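Local coordinates for GTP-binding protein (Pyrococcus horikoshii, PDB 1WXQ), which is of unknown function but probably binds GTP, as an Obg-type P-loop GTPase homologue that also carries a TGS domain, at residues A[42-47]-A[312-317]; A[148-153]-A[166-171]; A[245-250]-A[305-310]. All coordinates share one frame; numbering follows the deposited sequence.

Contact 1: A[42-47]-A[312-317]; sequences TYAITD and VVFDLL
Phe314 reaches from its helix to Thr46 on strand 42-47. The two side chains cross at a slant. The tip of the ring does the touching: Phe314 CZ lies 3.6 Å from Thr46 CB. Thr46 CG2 sits at the same distance from Phe314 CZ, and CB and CG2 both lie beside that one ring atom. CG of Phe314 is anti to its own carbonyl carbon (chi1 -56°), and the ring projects toward the strand. At the ring edge, near its plane, Ile45 O approaches Phe314 CE2 at 4.1 Å. Ala44 points toward the helix, and its CB touches both Phe314 CZ and Val313 CG1, each at 4.3 Å.

Strand 39-47 belongs to the mixed sheet of the G domain. It runs antiparallel to strand 68-77, as the second and third strands do in Ras-like GTPases. Helix 305-316 crosses it with the short axes 9.6 Å apart and at 62°. No hydrogen bond joins the two segments, and the side-chain contacts are mainly van der Waals. Outside the two segments, Phe314 meets Phe386 edge-to-face and touches Pro321 of strand 319-325. Thr46 touches both of these residues as well.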
ATOM      1  N   THR A  42      -6.537   5.229   8.060  1.00 36.69           N
ATOM      2  CA  THR A  42      -6.845   3.874   8.473  1.00 35.44           C
ATOM      3  C   THR A  42      -5.613   3.490   9.271  1.00 35.19           C
ATOM      4  O   THR A  42      -4.787   4.355   9.567  1.00 33.19           O
ATOM      5  CB  THR A  42      -7.032   2.938   7.261  1.00 35.11           C
ATOM      6  OG1 THR A  42      -7.419   1.640   7.723  1.00 36.51           O
ATOM      7  CG2 THR A  42      -5.750   2.823   6.461  1.00 33.82           C
ATOM      8  N   TYR A  43      -5.482   2.218   9.626  1.00 36.26           N
ATOM      9  CA  TYR A  43      -4.387   1.890  10.531  1.00 37.64           C
ATOM     10  C   TYR A  43      -3.721   0.570  10.138  1.00 38.12           C
ATOM     11  O   TYR A  43      -4.313  -0.298   9.509  1.00 37.62           O
ATOM     12  CB  TYR A  43      -4.955   1.781  11.949  1.00 39.46           C
ATOM     13  CG  TYR A  43      -5.006   3.125  12.590  1.00 43.09           C
ATOM     14  CD1 TYR A  43      -3.826   3.816  12.849  1.00 47.72           C
ATOM     15  CD2 TYR A  43      -6.226   3.665  12.997  1.00 46.65           C
ATOM     16  CE1 TYR A  43      -3.864   5.040  13.503  1.00 48.28           C
ATOM     17  CE2 TYR A  43      -6.264   4.884  13.657  1.00 53.79           C
ATOM     18  CZ  TYR A  43      -5.090   5.568  13.914  1.00 52.48           C
ATOM     19  OH  TYR A  43      -5.125   6.793  14.550  1.00 54.49           O
ATOM     20  N   ALA A  44      -2.429   0.454  10.497  1.00 38.70           N
ATOM     21  CA  ALA A  44      -1.707  -0.780  10.197  1.00 38.93           C
ATOM     22  C   ALA A  44      -1.362  -1.547  11.476  1.00 38.15           C
ATOM     23  O   ALA A  44      -0.479  -1.184  12.240  1.00 41.49           O
ATOM     24  CB  ALA A  44      -0.431  -0.417   9.439  1.00 39.20           C
ATOM     25  N   ILE A  45      -2.129  -2.627  11.711  1.00 35.87           N
ATOM     26  CA  ILE A  45      -1.983  -3.362  12.962  1.00 34.73           C
ATOM     27  C   ILE A  45      -1.097  -4.602  12.805  1.00 35.55           C
ATOM     28  O   ILE A  45      -1.378  -5.508  12.031  1.00 36.80           O
ATOM     29  CB  ILE A  45      -3.382  -3.770  13.424  1.00 32.19           C
ATOM     30  CG1 ILE A  45      -4.309  -2.550  13.406  1.00 28.46           C
ATOM     31  CG2 ILE A  45      -3.324  -4.299  14.868  1.00 31.71           C
ATOM     32  CD1 ILE A  45      -5.768  -2.920  13.680  1.00 25.38           C
ATOM     33  N   THR A  46      -0.067  -4.597  13.633  1.00 37.36           N
ATOM     34  CA  THR A  46       0.854  -5.718  13.733  1.00 39.09           C
ATOM     35  C   THR A  46       1.359  -5.732  15.178  1.00 39.78           C
ATOM     36  O   THR A  46       0.987  -4.872  15.969  1.00 38.82           O
ATOM     37  CB  THR A  46       2.018  -5.558  12.733  1.00 39.59           C
ATOM     38  OG1 THR A  46       2.842  -6.733  12.748  1.00 44.99           O
ATOM     39  CG2 THR A  46       2.851  -4.328  13.077  1.00 40.15           C
ATOM     40  N   ASP A  47       2.182  -6.706  15.535  1.00 41.40           N
ATOM     41  CA  ASP A  47       2.668  -6.782  16.904  1.00 43.59           C
ATOM     42  C   ASP A  47       3.529  -5.597  17.320  1.00 44.22           C
ATOM     43  O   ASP A  47       4.578  -5.355  16.734  1.00 44.63           O
ATOM     44  CB  ASP A  47       3.470  -8.072  17.127  1.00 44.27           C
ATOM     45  CG  ASP A  47       2.590  -9.305  17.224  1.00 45.16           C
ATOM     46  OD1 ASP A  47       1.471  -9.198  17.779  1.00 44.11           O
ATOM     47  OD2 ASP A  47       3.031 -10.383  16.756  1.00 45.20           O
ATOM     48  N   VAL A 312      -1.262  -4.706   2.007  1.00 23.17           N
ATOM     49  CA  VAL A 312      -0.808  -3.580   1.190  1.00 24.06           C
ATOM     50  C   VAL A 312       0.474  -2.959   1.779  1.00 22.80           C
ATOM     51  O   VAL A 312       1.469  -2.770   1.084  1.00 21.80           O
ATOM     52  CB  VAL A 312      -1.864  -2.458   1.099  1.00 22.93           C
ATOM     53  CG1 VAL A 312      -1.267  -1.276   0.359  1.00 17.94           C
ATOM     54  CG2 VAL A 312      -3.119  -2.946   0.397  1.00 13.67           C
ATOM     55  N   VAL A 313       0.424  -2.664   3.072  1.00 24.82           N
ATOM     56  CA  VAL A 313       1.524  -2.043   3.807  1.00 26.96           C
ATOM     57  C   VAL A 313       2.787  -2.887   3.964  1.00 27.13           C
ATOM     58  O   VAL A 313       3.886  -2.454   3.590  1.00 25.51           O
ATOM     59  CB  VAL A 313       1.042  -1.619   5.230  1.00 27.58           C
ATOM     60  CG1 VAL A 313       2.167  -0.947   6.001  1.00 27.73           C
ATOM     61  CG2 VAL A 313      -0.147  -0.670   5.110  1.00 30.18           C
ATOM     62  N   PHE A 314       2.613  -4.082   4.526  1.00 29.57           N
ATOM     63  CA  PHE A 314       3.704  -5.014   4.803  1.00 31.88           C
ATOM     64  C   PHE A 314       4.186  -5.878   3.635  1.00 34.55           C
ATOM     65  O   PHE A 314       5.350  -6.259   3.575  1.00 37.46           O
ATOM     66  CB  PHE A 314       3.289  -5.950   5.939  1.00 30.12           C
ATOM     67  CG  PHE A 314       2.878  -5.241   7.195  1.00 32.67           C
ATOM     68  CD1 PHE A 314       3.684  -4.234   7.747  1.00 33.00           C
ATOM     69  CD2 PHE A 314       1.691  -5.588   7.839  1.00 29.91           C
ATOM     70  CE1 PHE A 314       3.310  -3.576   8.930  1.00 26.18           C
ATOM     71  CE2 PHE A 314       1.301  -4.943   9.022  1.00 30.92           C
ATOM     72  CZ  PHE A 314       2.116  -3.932   9.571  1.00 33.61           C
ATOM     73  N   ASP A 315       3.291  -6.204   2.713  1.00 37.34           N
ATOM     74  CA  ASP A 315       3.654  -7.055   1.593  1.00 37.06           C
ATOM     75  C   ASP A 315       3.873  -6.308   0.293  1.00 34.44           C
ATOM     76  O   ASP A 315       4.994  -6.263  -0.214  1.00 33.24           O
ATOM     77  CB  ASP A 315       2.579  -8.112   1.389  1.00 37.75           C
ATOM     78  CG  ASP A 315       3.044  -9.237   0.524  1.00 43.70           C
ATOM     79  OD1 ASP A 315       3.818  -8.968  -0.418  1.00 48.77           O
ATOM     80  OD2 ASP A 315       2.628 -10.388   0.779  1.00 53.30           O
ATOM     81  N   LEU A 316       2.806  -5.741  -0.263  1.00 33.40           N
ATOM     82  CA  LEU A 316       2.928  -5.003  -1.517  1.00 31.89           C
ATOM     83  C   LEU A 316       4.080  -4.020  -1.423  1.00 31.31           C
ATOM     84  O   LEU A 316       5.080  -4.148  -2.100  1.00 32.95           O
ATOM     85  CB  LEU A 316       1.669  -4.194  -1.811  1.00 31.63           C
ATOM     86  CG  LEU A 316       0.594  -4.571  -2.819  1.00 31.84           C
ATOM     87  CD1 LEU A 316       0.064  -3.259  -3.409  1.00 32.49           C
ATOM     88  CD2 LEU A 316       1.138  -5.457  -3.931  1.00 38.65           C
ATOM     89  N   LEU A 317       3.918  -3.030  -0.560  1.00 32.04           N
ATOM     90  CA  LEU A 317       4.930  -2.002  -0.398  1.00 31.21           C
ATOM     91  C   LEU A 317       6.124  -2.466   0.420  1.00 30.74           C
ATOM     92  O   LEU A 317       7.148  -1.796   0.452  1.00 33.06           O
ATOM     93  CB  LEU A 317       4.284  -0.752   0.222  1.00 31.64           C
ATOM     94  CG  LEU A 317       3.033  -0.322  -0.566  1.00 31.46           C
ATOM     95  CD1 LEU A 317       2.387   0.877   0.068  1.00 29.88           C
ATOM     96  CD2 LEU A 317       3.415  -0.025  -2.003  1.00 27.65           C
TER

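Contact 2: A[148-153]-A[166-171]; sequences KGWDKF and SAIAEH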
ATOM      1  N   LYS A 148       1.944  10.910 -25.977  1.00 19.85           N
ATOM      2  CA  LYS A 148       1.582  12.249 -26.448  1.00 22.06           C
ATOM      3  C   LYS A 148       2.784  13.189 -26.335  1.00 22.44           C
ATOM      4  O   LYS A 148       3.302  13.433 -25.240  1.00 23.57           O
ATOM      5  CB  LYS A 148       0.434  12.835 -25.613  1.00 18.20           C
ATOM      6  CG  LYS A 148      -0.887  12.139 -25.784  1.00 17.81           C
ATOM      7  CD  LYS A 148      -1.944  12.673 -24.836  1.00 20.06           C
ATOM      8  CE  LYS A 148      -3.043  11.640 -24.658  1.00 21.89           C
ATOM      9  NZ  LYS A 148      -4.135  12.125 -23.784  1.00 25.37           N
ATOM     10  N   GLY A 149       3.216  13.729 -27.466  1.00 24.10           N
ATOM     11  CA  GLY A 149       4.340  14.644 -27.445  1.00 25.14           C
ATOM     12  C   GLY A 149       5.630  13.908 -27.725  1.00 27.08           C
ATOM     13  O   GLY A 149       6.620  14.499 -28.124  1.00 29.43           O
ATOM     14  N   TRP A 150       5.627  12.600 -27.518  1.00 29.60           N
ATOM     15  CA  TRP A 150       6.806  11.763 -27.268  1.00 34.20           C
ATOM     16  C   TRP A 150       7.901  11.935 -28.336  1.00 38.08           C
ATOM     17  O   TRP A 150       9.007  11.426 -28.217  1.00 41.69           O
ATOM     18  CB  TRP A 150       6.355  10.303 -27.222  1.00 34.16           C
ATOM     19  CG  TRP A 150       7.534   9.415 -27.103  1.00 33.71           C
ATOM     20  CD1 TRP A 150       8.206   8.757 -28.157  1.00 34.33           C
ATOM     21  CD2 TRP A 150       8.285   9.136 -25.897  1.00 29.15           C
ATOM     22  NE1 TRP A 150       9.316   8.098 -27.734  1.00 28.85           N
ATOM     23  CE2 TRP A 150       9.387   8.325 -26.268  1.00 26.96           C
ATOM     24  CE3 TRP A 150       8.122   9.497 -24.562  1.00 22.81           C
ATOM     25  CZ2 TRP A 150      10.295   7.910 -25.309  1.00 26.25           C
ATOM     26  CZ3 TRP A 150       9.030   9.083 -23.603  1.00 25.63           C
ATOM     27  CH2 TRP A 150      10.122   8.280 -23.980  1.00 26.80           C
ATOM     28  N   ASP A 151       7.607  12.687 -29.433  1.00 41.73           N
ATOM     29  CA  ASP A 151       8.635  12.843 -30.441  1.00 43.43           C
ATOM     30  C   ASP A 151       9.506  14.031 -30.060  1.00 45.01           C
ATOM     31  O   ASP A 151      10.725  14.022 -30.173  1.00 42.64           O
ATOM     32  CB  ASP A 151       7.933  13.116 -31.774  1.00 45.11           C
ATOM     33  CG  ASP A 151       8.485  12.194 -32.853  1.00 46.78           C
ATOM     34  OD1 ASP A 151       9.572  12.492 -33.359  1.00 42.48           O
ATOM     35  OD2 ASP A 151       7.809  11.241 -33.225  1.00 53.98           O
ATOM     36  N   LYS A 152       8.818  15.100 -29.614  1.00 48.29           N
ATOM     37  CA  LYS A 152       9.413  16.330 -29.076  1.00 52.39           C
ATOM     38  C   LYS A 152       9.656  16.148 -27.596  1.00 54.14           C
ATOM     39  O   LYS A 152       9.396  17.017 -26.758  1.00 57.02           O
ATOM     40  CB  LYS A 152       8.459  17.507 -29.280  1.00 52.61           C
ATOM     41  CG  LYS A 152       8.408  17.968 -30.720  1.00 57.11           C
ATOM     42  CD  LYS A 152       7.474  19.147 -30.862  1.00 63.58           C
ATOM     43  CE  LYS A 152       7.291  19.615 -32.293  1.00 64.72           C
ATOM     44  NZ  LYS A 152       6.352  20.723 -32.287  1.00 67.05           N
ATOM     45  N   PHE A 153      10.073  14.922 -27.292  1.00 54.99           N
ATOM     46  CA  PHE A 153      10.731  14.672 -26.046  1.00 55.08           C
ATOM     47  C   PHE A 153      12.004  13.864 -26.299  1.00 54.71           C
ATOM     48  O   PHE A 153      13.055  14.148 -25.731  1.00 55.61           O
ATOM     49  CB  PHE A 153       9.751  13.916 -25.159  1.00 56.17           C
ATOM     50  CG  PHE A 153      10.462  13.415 -23.944  1.00 55.60           C
ATOM     51  CD1 PHE A 153      10.365  14.124 -22.757  1.00 58.42           C
ATOM     52  CD2 PHE A 153      11.086  12.185 -23.979  1.00 56.51           C
ATOM     53  CE1 PHE A 153      10.885  13.581 -21.588  1.00 59.75           C
ATOM     54  CE2 PHE A 153      11.606  11.644 -22.804  1.00 60.02           C
ATOM     55  CZ  PHE A 153      11.513  12.338 -21.599  1.00 59.76           C
ATOM     56  N   SER A 166      16.074  10.418 -15.861  1.00 35.90           N
ATOM     57  CA  SER A 166      15.669  11.657 -15.193  1.00 33.64           C
ATOM     58  C   SER A 166      14.574  12.405 -15.930  1.00 29.85           C
ATOM     59  O   SER A 166      13.669  12.961 -15.315  1.00 29.58           O
ATOM     60  CB  SER A 166      16.875  12.593 -15.008  1.00 34.04           C
ATOM     61  OG  SER A 166      16.459  13.891 -14.582  1.00 37.90           O
ATOM     62  N   ALA A 167      14.661  12.425 -17.253  1.00 26.73           N
ATOM     63  CA  ALA A 167      13.668  13.124 -18.063  1.00 27.53           C
ATOM     64  C   ALA A 167      12.293  12.460 -17.991  1.00 27.47           C
ATOM     65  O   ALA A 167      11.272  13.139 -17.875  1.00 29.04           O
ATOM     66  CB  ALA A 167      14.140  13.202 -19.510  1.00 27.02           C
ATOM     67  N   ILE A 168      12.255  11.136 -18.083  1.00 26.71           N
ATOM     68  CA  ILE A 168      10.969  10.446 -17.991  1.00 28.79           C
ATOM     69  C   ILE A 168      10.478  10.629 -16.559  1.00 29.67           C
ATOM     70  O   ILE A 168       9.318  10.980 -16.328  1.00 30.53           O
ATOM     71  CB  ILE A 168      11.100   8.940 -18.314  1.00 28.70           C
ATOM     72  CG1 ILE A 168      11.466   8.750 -19.786  1.00 28.75           C
ATOM     73  CG2 ILE A 168       9.819   8.232 -17.989  1.00 22.96           C
ATOM     74  CD1 ILE A 168      11.711   7.303 -20.179  1.00 28.02           C
ATOM     75  N   ALA A 169      11.383  10.428 -15.603  1.00 31.11           N
ATOM     76  CA  ALA A 169      11.051  10.578 -14.189  1.00 33.51           C
ATOM     77  C   ALA A 169      10.411  11.923 -13.900  1.00 33.96           C
ATOM     78  O   ALA A 169       9.401  11.992 -13.192  1.00 36.87           O
ATOM     79  CB  ALA A 169      12.288  10.402 -13.335  1.00 33.62           C
ATOM     80  N   GLU A 170      10.984  12.997 -14.430  1.00 33.28           N
ATOM     81  CA  GLU A 170      10.387  14.307 -14.194  1.00 34.75           C
ATOM     82  C   GLU A 170       9.030  14.354 -14.856  1.00 34.21           C
ATOM     83  O   GLU A 170       8.052  14.810 -14.266  1.00 34.66           O
ATOM     84  CB  GLU A 170      11.231  15.450 -14.779  1.00 34.35           C
ATOM     85  CG  GLU A 170      10.405  16.743 -14.965  1.00 34.39           C
ATOM     86  CD  GLU A 170      11.166  17.877 -15.626  1.00 38.17           C
ATOM     87  OE1 GLU A 170      11.958  17.607 -16.561  1.00 31.10           O
ATOM     88  OE2 GLU A 170      10.950  19.044 -15.213  1.00 39.28           O
ATOM     89  N   HIS A 171       8.984  13.886 -16.096  1.00 34.94           N
ATOM     90  CA  HIS A 171       7.747  13.897 -16.847  1.00 36.46           C
ATOM     91  C   HIS A 171       6.633  13.131 -16.162  1.00 36.90           C
ATOM     92  O   HIS A 171       5.474  13.498 -16.302  1.00 36.60           O
ATOM     93  CB  HIS A 171       7.970  13.358 -18.264  1.00 37.68           C
ATOM     94  CG  HIS A 171       6.873  13.707 -19.219  1.00 39.33           C
ATOM     95  ND1 HIS A 171       6.833  13.235 -20.511  1.00 39.82           N
ATOM     96  CD2 HIS A 171       5.758  14.459 -19.059  1.00 45.21           C
ATOM     97  CE1 HIS A 171       5.740  13.677 -21.106  1.00 39.30           C
ATOM     98  NE2 HIS A 171       5.069  14.422 -20.247  1.00 42.02           N
TER
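The Phe153 ring meets helix 166-171 edge-on: Ala167 C and Ile168 N both lie in the ring plane at its edge. Phe153 CZ is 3.8 Å from Ile168 N and 3.7 Å from Ala167 C. Phe153 CD2 lies over one face of the Trp150 ring, 3.7 Å above the plane and offset toward the rim. The Trp150 ring turns its own edge to Ile168, with CH2 of Trp150 4.2 Å from CD1 of Ile168.

Phe153 carries most of the contact. Its CG is anti to the backbone N (chi1 170°), and the ring extends toward helix 166-171. Phe153 CZ also touches Ala167 CB at 3.5 Å. The side chains of Phe153 and Ile168 cross at about a right angle, CZ of the first lying 4.0 Å from CG1 of the second. His171 sits at the margin. Its ring is oblique to that of Phe153, with planes at 31° and centroids 5.7 Å apart.

An alanine in place of Phe153 would probably leave a gap beside Ala167 CB and Ile168 CG1 and free the His171 ring to turn.

Further apolar groups surround the cluster. The Trp150 ring meets the Trp198 ring and touches Leu203, while Ile168 touches Leu146, Val182 and Phe206. These partners come from helices 127-147, 179-188 and 200-214, and from the loop holding Trp198. The contact thus belongs to the hydrophobic core of a helical region within the Obg-type G sequence range, falling in sequence between strands 104-110 and 217-222, an insertion of helices in the G domain.

Contact 3: A[245-250]-A[305-310]; sequences IVIPTS and VQEVIN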
ATOM      1  N   ILE A 245      -2.861 -10.119  -5.300  1.00 35.68           N
ATOM      2  CA  ILE A 245      -3.211 -10.696  -4.012  1.00 30.51           C
ATOM      3  C   ILE A 245      -4.718 -10.492  -3.825  1.00 26.57           C
ATOM      4  O   ILE A 245      -5.199  -9.361  -3.881  1.00 23.85           O
ATOM      5  CB  ILE A 245      -2.486  -9.975  -2.868  1.00 31.50           C
ATOM      6  CG1 ILE A 245      -0.983 -10.248  -2.962  1.00 33.31           C
ATOM      7  CG2 ILE A 245      -3.081 -10.399  -1.528  1.00 28.49           C
ATOM      8  CD1 ILE A 245      -0.164  -9.530  -1.897  1.00 39.10           C
ATOM      9  N   VAL A 246      -5.465 -11.569  -3.605  1.00 25.52           N
ATOM     10  CA  VAL A 246      -6.913 -11.439  -3.422  1.00 25.84           C
ATOM     11  C   VAL A 246      -7.421 -11.963  -2.099  1.00 24.39           C
ATOM     12  O   VAL A 246      -7.208 -13.118  -1.762  1.00 23.86           O
ATOM     13  CB  VAL A 246      -7.709 -12.184  -4.494  1.00 27.41           C
ATOM     14  CG1 VAL A 246      -9.187 -12.022  -4.212  1.00 24.34           C
ATOM     15  CG2 VAL A 246      -7.361 -11.658  -5.862  1.00 25.24           C
ATOM     16  N   ILE A 247      -8.143 -11.122  -1.375  1.00 24.37           N
ATOM     17  CA  ILE A 247      -8.664 -11.511  -0.076  1.00 25.98           C
ATOM     18  C   ILE A 247     -10.185 -11.314   0.063  1.00 25.11           C
ATOM     19  O   ILE A 247     -10.730 -10.257  -0.270  1.00 24.40           O
ATOM     20  CB  ILE A 247      -7.879 -10.726   1.011  1.00 29.09           C
ATOM     21  CG1 ILE A 247      -6.407 -11.172   0.953  1.00 27.11           C
ATOM     22  CG2 ILE A 247      -8.490 -10.932   2.405  1.00 23.22           C
ATOM     23  CD1 ILE A 247      -5.429 -10.197   1.613  1.00 37.94           C
ATOM     24  N   PRO A 248     -10.899 -12.363   0.508  1.00 26.46           N
ATOM     25  CA  PRO A 248     -12.355 -12.245   0.676  1.00 25.65           C
ATOM     26  C   PRO A 248     -12.617 -11.163   1.708  1.00 25.58           C
ATOM     27  O   PRO A 248     -11.778 -10.912   2.578  1.00 26.80           O
ATOM     28  CB  PRO A 248     -12.774 -13.641   1.136  1.00 23.98           C
ATOM     29  CG  PRO A 248     -11.530 -14.220   1.708  1.00 23.52           C
ATOM     30  CD  PRO A 248     -10.451 -13.734   0.790  1.00 25.78           C
ATOM     31  N   THR A 249     -13.779 -10.529   1.632  1.00 27.13           N
ATOM     32  CA  THR A 249     -14.054  -9.422   2.525  1.00 27.23           C
ATOM     33  C   THR A 249     -15.543  -9.073   2.657  1.00 29.33           C
ATOM     34  O   THR A 249     -16.317  -9.228   1.700  1.00 30.08           O
ATOM     35  CB  THR A 249     -13.253  -8.195   2.002  1.00 28.86           C
ATOM     36  OG1 THR A 249     -11.981  -8.134   2.664  1.00 32.90           O
ATOM     37  CG2 THR A 249     -14.014  -6.915   2.180  1.00 23.94           C
ATOM     38  N   SER A 250     -15.928  -8.602   3.846  1.00 27.90           N
ATOM     39  CA  SER A 250     -17.300  -8.201   4.123  1.00 28.65           C
ATOM     40  C   SER A 250     -17.268  -6.809   4.744  1.00 30.42           C
ATOM     41  O   SER A 250     -17.252  -6.645   5.976  1.00 30.70           O
ATOM     42  CB  SER A 250     -17.983  -9.193   5.080  1.00 29.39           C
ATOM     43  OG  SER A 250     -18.266 -10.431   4.436  1.00 33.72           O
ATOM     44  N   VAL A 305     -11.177  -7.002   5.913  1.00 28.38           N
ATOM     45  CA  VAL A 305     -10.745  -5.634   5.664  1.00 27.77           C
ATOM     46  C   VAL A 305      -9.363  -5.372   6.225  1.00 28.79           C
ATOM     47  O   VAL A 305      -8.465  -4.921   5.510  1.00 30.41           O
ATOM     48  CB  VAL A 305     -11.722  -4.627   6.261  1.00 27.83           C
ATOM     49  CG1 VAL A 305     -11.173  -3.218   6.099  1.00 25.37           C
ATOM     50  CG2 VAL A 305     -13.087  -4.768   5.568  1.00 26.15           C
ATOM     51  N   GLN A 306      -9.175  -5.677   7.500  1.00 29.96           N
ATOM     52  CA  GLN A 306      -7.883  -5.438   8.131  1.00 30.69           C
ATOM     53  C   GLN A 306      -6.744  -6.181   7.442  1.00 32.57           C
ATOM     54  O   GLN A 306      -5.621  -5.671   7.353  1.00 33.52           O
ATOM     55  CB  GLN A 306      -7.928  -5.832   9.603  1.00 29.53           C
ATOM     56  CG  GLN A 306      -6.741  -5.315  10.410  1.00 30.65           C
ATOM     57  CD  GLN A 306      -6.621  -3.802  10.369  1.00 30.33           C
ATOM     58  OE1 GLN A 306      -7.585  -3.078  10.635  1.00 33.27           O
ATOM     59  NE2 GLN A 306      -5.433  -3.317  10.040  1.00 37.15           N
ATOM     60  N   GLU A 307      -7.045  -7.390   6.973  1.00 32.01           N
ATOM     61  CA  GLU A 307      -6.078  -8.250   6.287  1.00 33.11           C
ATOM     62  C   GLU A 307      -5.580  -7.565   5.006  1.00 32.18           C
ATOM     63  O   GLU A 307      -4.380  -7.518   4.725  1.00 30.60           O
ATOM     64  CB  GLU A 307      -6.759  -9.578   5.936  1.00 34.57           C
ATOM     65  CG  GLU A 307      -5.831 -10.743   5.677  1.00 39.02           C
ATOM     66  CD  GLU A 307      -6.588 -11.985   5.220  1.00 44.40           C
ATOM     67  OE1 GLU A 307      -7.693 -12.233   5.765  1.00 39.74           O
ATOM     68  OE2 GLU A 307      -6.079 -12.710   4.330  1.00 40.74           O
ATOM     69  N   VAL A 308      -6.516  -7.031   4.231  1.00 31.09           N
ATOM     70  CA  VAL A 308      -6.161  -6.354   3.004  1.00 30.96           C
ATOM     71  C   VAL A 308      -5.186  -5.202   3.269  1.00 30.35           C
ATOM     72  O   VAL A 308      -4.162  -5.086   2.590  1.00 31.19           O
ATOM     73  CB  VAL A 308      -7.407  -5.806   2.295  1.00 31.48           C
ATOM     74  CG1 VAL A 308      -6.990  -4.932   1.123  1.00 31.60           C
ATOM     75  CG2 VAL A 308      -8.279  -6.962   1.817  1.00 28.96           C
ATOM     76  N   ILE A 309      -5.492  -4.366   4.262  1.00 29.47           N
ATOM     77  CA  ILE A 309      -4.633  -3.227   4.584  1.00 28.12           C
ATOM     78  C   ILE A 309      -3.240  -3.648   5.056  1.00 28.51           C
ATOM     79  O   ILE A 309      -2.243  -3.001   4.716  1.00 27.39           O
ATOM     80  CB  ILE A 309      -5.308  -2.308   5.623  1.00 28.83           C
ATOM     81  CG1 ILE A 309      -6.577  -1.701   5.004  1.00 29.92           C
ATOM     82  CG2 ILE A 309      -4.339  -1.230   6.075  1.00 28.18           C
ATOM     83  CD1 ILE A 309      -7.440  -0.910   5.962  1.00 32.01           C
ATOM     84  N   ASN A 310      -3.158  -4.738   5.816  1.00 26.96           N
ATOM     85  CA  ASN A 310      -1.856  -5.211   6.264  1.00 25.67           C
ATOM     86  C   ASN A 310      -1.069  -5.746   5.052  1.00 27.64           C
ATOM     87  O   ASN A 310       0.154  -5.572   4.972  1.00 28.96           O
ATOM     88  CB  ASN A 310      -1.992  -6.323   7.335  1.00 24.90           C
ATOM     89  CG  ASN A 310      -2.484  -5.801   8.703  1.00 30.00           C
ATOM     90  OD1 ASN A 310      -2.579  -4.584   8.943  1.00 29.17           O
ATOM     91  ND2 ASN A 310      -2.795  -6.732   9.605  1.00 25.53           N
TER
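Thr249 OG1 faces helix 305-310, 3.5 Å from Val305 N, but gives its hydrogen bond within its own segment, to Pro248 O at 2.8 Å. The donor stands above the Pro248 carbonyl plane, with a C=O...donor angle of 100°. This is helix-on-sheet packing in the alpha/beta core of the G domain. Strand 245-249 runs parallel to strand 217-222 in the G-domain sheet, and the helix packs against it nearly antiparallel, at 159°, with the short axes 8.2 Å apart. Asn222, Ala224 and Asp225 fit the NKxD (G4) pattern of GTPases. Ser250, which makes a weak hydrogen bond to Asp225 through its OG, lies where the G5 loop is expected; the assignment is probable, not proven.

Ile247 and Glu307 meet through several atoms. The two side chains cross obliquely. Glu307 CG is anti to the backbone N. The chain is extended beyond CG, and the carboxylate lies beside the isoleucine. Ile247 CG2 is 3.6 Å from Glu307 CD, and Glu307 OE2 comes equally close to that methyl. The methyl thus packs against the carboxylate group; no hydrogen bond forms across the segments. Farther along the strand, Thr249 CG2 meets Val305 CG2 at 4.1 Å, and both residues also touch Phe16 of helix 13-21. Val308 CG2 lies 3.9 Å from Ile247 CB and 4.0 Å from Thr249 OG1.

Contacts 1 and 3 share helix 305-316 and reach the same sheet. Their centres are 11 Å apart. They touch directly: Gln306 NE2 probably donates a hydrogen bond to Tyr43 O, 3.3 Å away. Contact 1 uses the C-terminal part of the helix and contact 3 its N-terminal part, but Gln306 also reaches strand 39-47. Thr249 of contact 3 lies near, without touching, residues that match a P-loop pattern, which puts this contact near the probable nucleotide site. Contact 2 stands apart in the helical region. Its centre is about 34 Å from that of contact 1 and 37 Å from that of contact 3.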